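Local coordinates for increased recombination centers protein 6 (Saccharomyces cerevisiae, PDB 3UC9), which acts as a clathrin coat accessory factor related to small G proteins and is involved in gross chromosomal rearrangements and telomere healing, at residues 38-41 with 42-45. Numbering follows the deposited sequence.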
ATOM      1  N   HIS A  38      12.496   3.645   8.732  1.00 17.83           N
ATOM      2  CA  HIS A  38      12.278   3.968   7.318  1.00 16.76           C
ATOM      3  C   HIS A  38      11.355   5.163   7.092  1.00 17.05           C
ATOM      4  O   HIS A  38      10.836   5.339   5.996  1.00 16.01           O
ATOM      5  CB  HIS A  38      11.773   2.727   6.581  1.00 17.72           C
ATOM      6  CG  HIS A  38      12.572   1.505   6.892  1.00 16.14           C
ATOM      7  ND1 HIS A  38      13.900   1.376   6.544  1.00 20.91           N
ATOM      8  CD2 HIS A  38      12.252   0.390   7.586  1.00 18.78           C
ATOM      9  CE1 HIS A  38      14.353   0.214   6.986  1.00 21.40           C
ATOM     10  NE2 HIS A  38      13.372  -0.400   7.629  1.00 17.98           N
ATOM     11  N   ASN A  39      11.166   5.998   8.118  1.00 17.12           N
ATOM     12  CA  ASN A  39      10.273   7.150   7.988  1.00 17.29           C
ATOM     13  C   ASN A  39      10.727   8.104   6.899  1.00 17.97           C
ATOM     14  O   ASN A  39       9.893   8.613   6.142  1.00 19.58           O
ATOM     15  CB  ASN A  39      10.113   7.914   9.316  1.00 17.20           C
ATOM     16  CG  ASN A  39       9.259   7.158  10.326  1.00 18.06           C
ATOM     17  OD1 ASN A  39       8.483   6.278   9.949  1.00 17.71           O
ATOM     18  ND2 ASN A  39       9.393   7.497  11.605  1.00 18.05           N
ATOM     19  N   PHE A  40      12.031   8.354   6.805  1.00 17.25           N
ATOM     20  CA  PHE A  40      12.516   9.308   5.814  1.00 18.66           C
ATOM     21  C   PHE A  40      12.321   8.798   4.397  1.00 19.65           C
ATOM     22  O   PHE A  40      11.870   9.552   3.522  1.00 20.98           O
ATOM     23  CB  PHE A  40      13.985   9.695   6.020  1.00 19.73           C
ATOM     24  CG  PHE A  40      14.480  10.695   5.006  1.00 19.30           C
ATOM     25  CD1 PHE A  40      13.993  11.997   4.999  1.00 17.44           C
ATOM     26  CD2 PHE A  40      15.391  10.323   4.032  1.00 18.61           C
ATOM     27  CE1 PHE A  40      14.418  12.907   4.061  1.00 20.72           C
ATOM     28  CE2 PHE A  40      15.819  11.234   3.083  1.00 20.29           C
ATOM     29  CZ  PHE A  40      15.346  12.526   3.100  1.00 21.78           C
ATOM     30  N   LEU A  41      12.683   7.538   4.174  1.00 19.11           N
ATOM     31  CA  LEU A  41      12.450   6.883   2.886  1.00 19.51           C
ATOM     32  C   LEU A  41      10.967   6.932   2.504  1.00 19.41           C
ATOM     33  O   LEU A  41      10.631   7.177   1.349  1.00 19.59           O
ATOM     34  CB  LEU A  41      12.976   5.443   2.887  1.00 18.87           C
ATOM     35  CG  LEU A  41      14.480   5.253   2.676  1.00 24.99           C
ATOM     36  CD1 LEU A  41      14.819   3.776   2.662  1.00 25.49           C
ATOM     37  CD2 LEU A  41      14.951   5.908   1.376  1.00 29.14           C
ATOM     38  N   LYS A  42      10.087   6.742   3.485  1.00 18.78           N
ATOM     39  CA  LYS A  42       8.646   6.901   3.271  1.00 18.52           C
ATOM     40  C   LYS A  42       8.296   8.315   2.778  1.00 18.08           C
ATOM     41  O   LYS A  42       7.500   8.463   1.852  1.00 18.14           O
ATOM     42  CB  LYS A  42       7.883   6.535   4.543  1.00 18.47           C
ATOM     43  CG  LYS A  42       6.383   6.769   4.492  1.00 20.96           C
ATOM     44  CD  LYS A  42       5.743   6.494   5.840  1.00 23.73           C
ATOM     45  CE  LYS A  42       6.061   7.605   6.840  1.00 23.42           C
ATOM     46  NZ  LYS A  42       5.777   7.147   8.224  1.00 24.28           N
ATOM     47  N   THR A  43       8.910   9.349   3.357  1.00 19.84           N
ATOM     48  CA  THR A  43       8.656  10.732   2.907  1.00 21.74           C
ATOM     49  C   THR A  43       9.102  10.926   1.447  1.00 23.24           C
ATOM     50  O   THR A  43       8.399  11.574   0.651  1.00 21.86           O
ATOM     51  CB  THR A  43       9.311  11.808   3.842  1.00 24.38           C
ATOM     52  OG1 THR A  43      10.735  11.798   3.697  1.00 27.81           O
ATOM     53  CG2 THR A  43       8.950  11.560   5.295  1.00 22.52           C
ATOM     54  N   GLN A  44      10.247  10.348   1.088  1.00 22.76           N
ATOM     55  CA  GLN A  44      10.710  10.362  -0.306  1.00 23.94           C
ATOM     56  C   GLN A  44       9.747   9.595  -1.238  1.00 21.73           C
ATOM     57  O   GLN A  44       9.453  10.041  -2.348  1.00 21.63           O
ATOM     58  CB  GLN A  44      12.119   9.758  -0.421  1.00 24.16           C
ATOM     59  CG  GLN A  44      13.232  10.545   0.255  1.00 29.59           C
ATOM     60  CD  GLN A  44      14.618  10.068  -0.187  1.00 34.55           C
ATOM     61  OE1 GLN A  44      15.409  10.841  -0.727  1.00 43.24           O
ATOM     62  NE2 GLN A  44      14.902   8.784   0.019  1.00 35.45           N
ATOM     63  N   PHE A  45       9.259   8.447  -0.776  1.00 20.48           N
ATOM     64  CA  PHE A  45       8.258   7.660  -1.520  1.00 19.29           C
ATOM     65  C   PHE A  45       7.008   8.488  -1.792  1.00 19.26           C
ATOM     66  O   PHE A  45       6.470   8.460  -2.899  1.00 19.71           O
ATOM     67  CB  PHE A  45       7.904   6.399  -0.726  1.00 19.10           C
ATOM     68  CG  PHE A  45       6.837   5.538  -1.355  1.00 18.55           C
ATOM     69  CD1 PHE A  45       7.182   4.465  -2.175  1.00 20.71           C
ATOM     70  CD2 PHE A  45       5.502   5.779  -1.112  1.00 19.48           C
ATOM     71  CE1 PHE A  45       6.208   3.661  -2.744  1.00 19.64           C
ATOM     72  CE2 PHE A  45       4.510   4.964  -1.687  1.00 19.98           C
ATOM     73  CZ  PHE A  45       4.873   3.917  -2.505  1.00 19.48           C
TER
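Phe40 O takes two donors from the next turn of the helix: Gln44 N at 3.0 Å, and a hydrogen bond from Thr43 OG1 to Phe40 O, in the carbonyl plane and on a lone pair, unusually short at 2.5 Å, so its exact length is best read with caution. Thr43 can reach back because its hydroxyl stands between its own backbone N and carbonyl carbon (chi1 71°), which puts CG2 close to Asn39 O, at 3.2 Å. The neighbouring carbonyls follow the usual i to i+4 ladder, His38 O to Lys42 N, Asn39 O to Thr43 N and Leu41 O to Phe45 N.

Outward, Gln44 CG sits over one face of the Phe40 ring, a CH-pi contact 4.3 Å from the centroid, and its amide continues past CE2 with its plane 28° from that of the ring. NE2 of Gln44 also comes 3.2 Å from Leu41 CD2. Cutting Gln44 back to an alanine would probably leave the Phe40 ring less restrained, with CG and the amide gone from this face.

On the inner side, Asn39 and Lys42 run side by side. Lys42 NZ hydrogen-bonds to Asp79 O and Ser34 OG, its 3.3 Å bond to Asn39 OD1 being a weak third; Asn39 OD1 is bonded to Ser80 OG. These opening turns of helix 39-50, with His38 as N-cap residue, form the strand-to-helix junction after strand 29-35 in a Rossmann-like fold related to small G proteins; Lys42 and Asn39 tie it to strands 29-35 and 71-81.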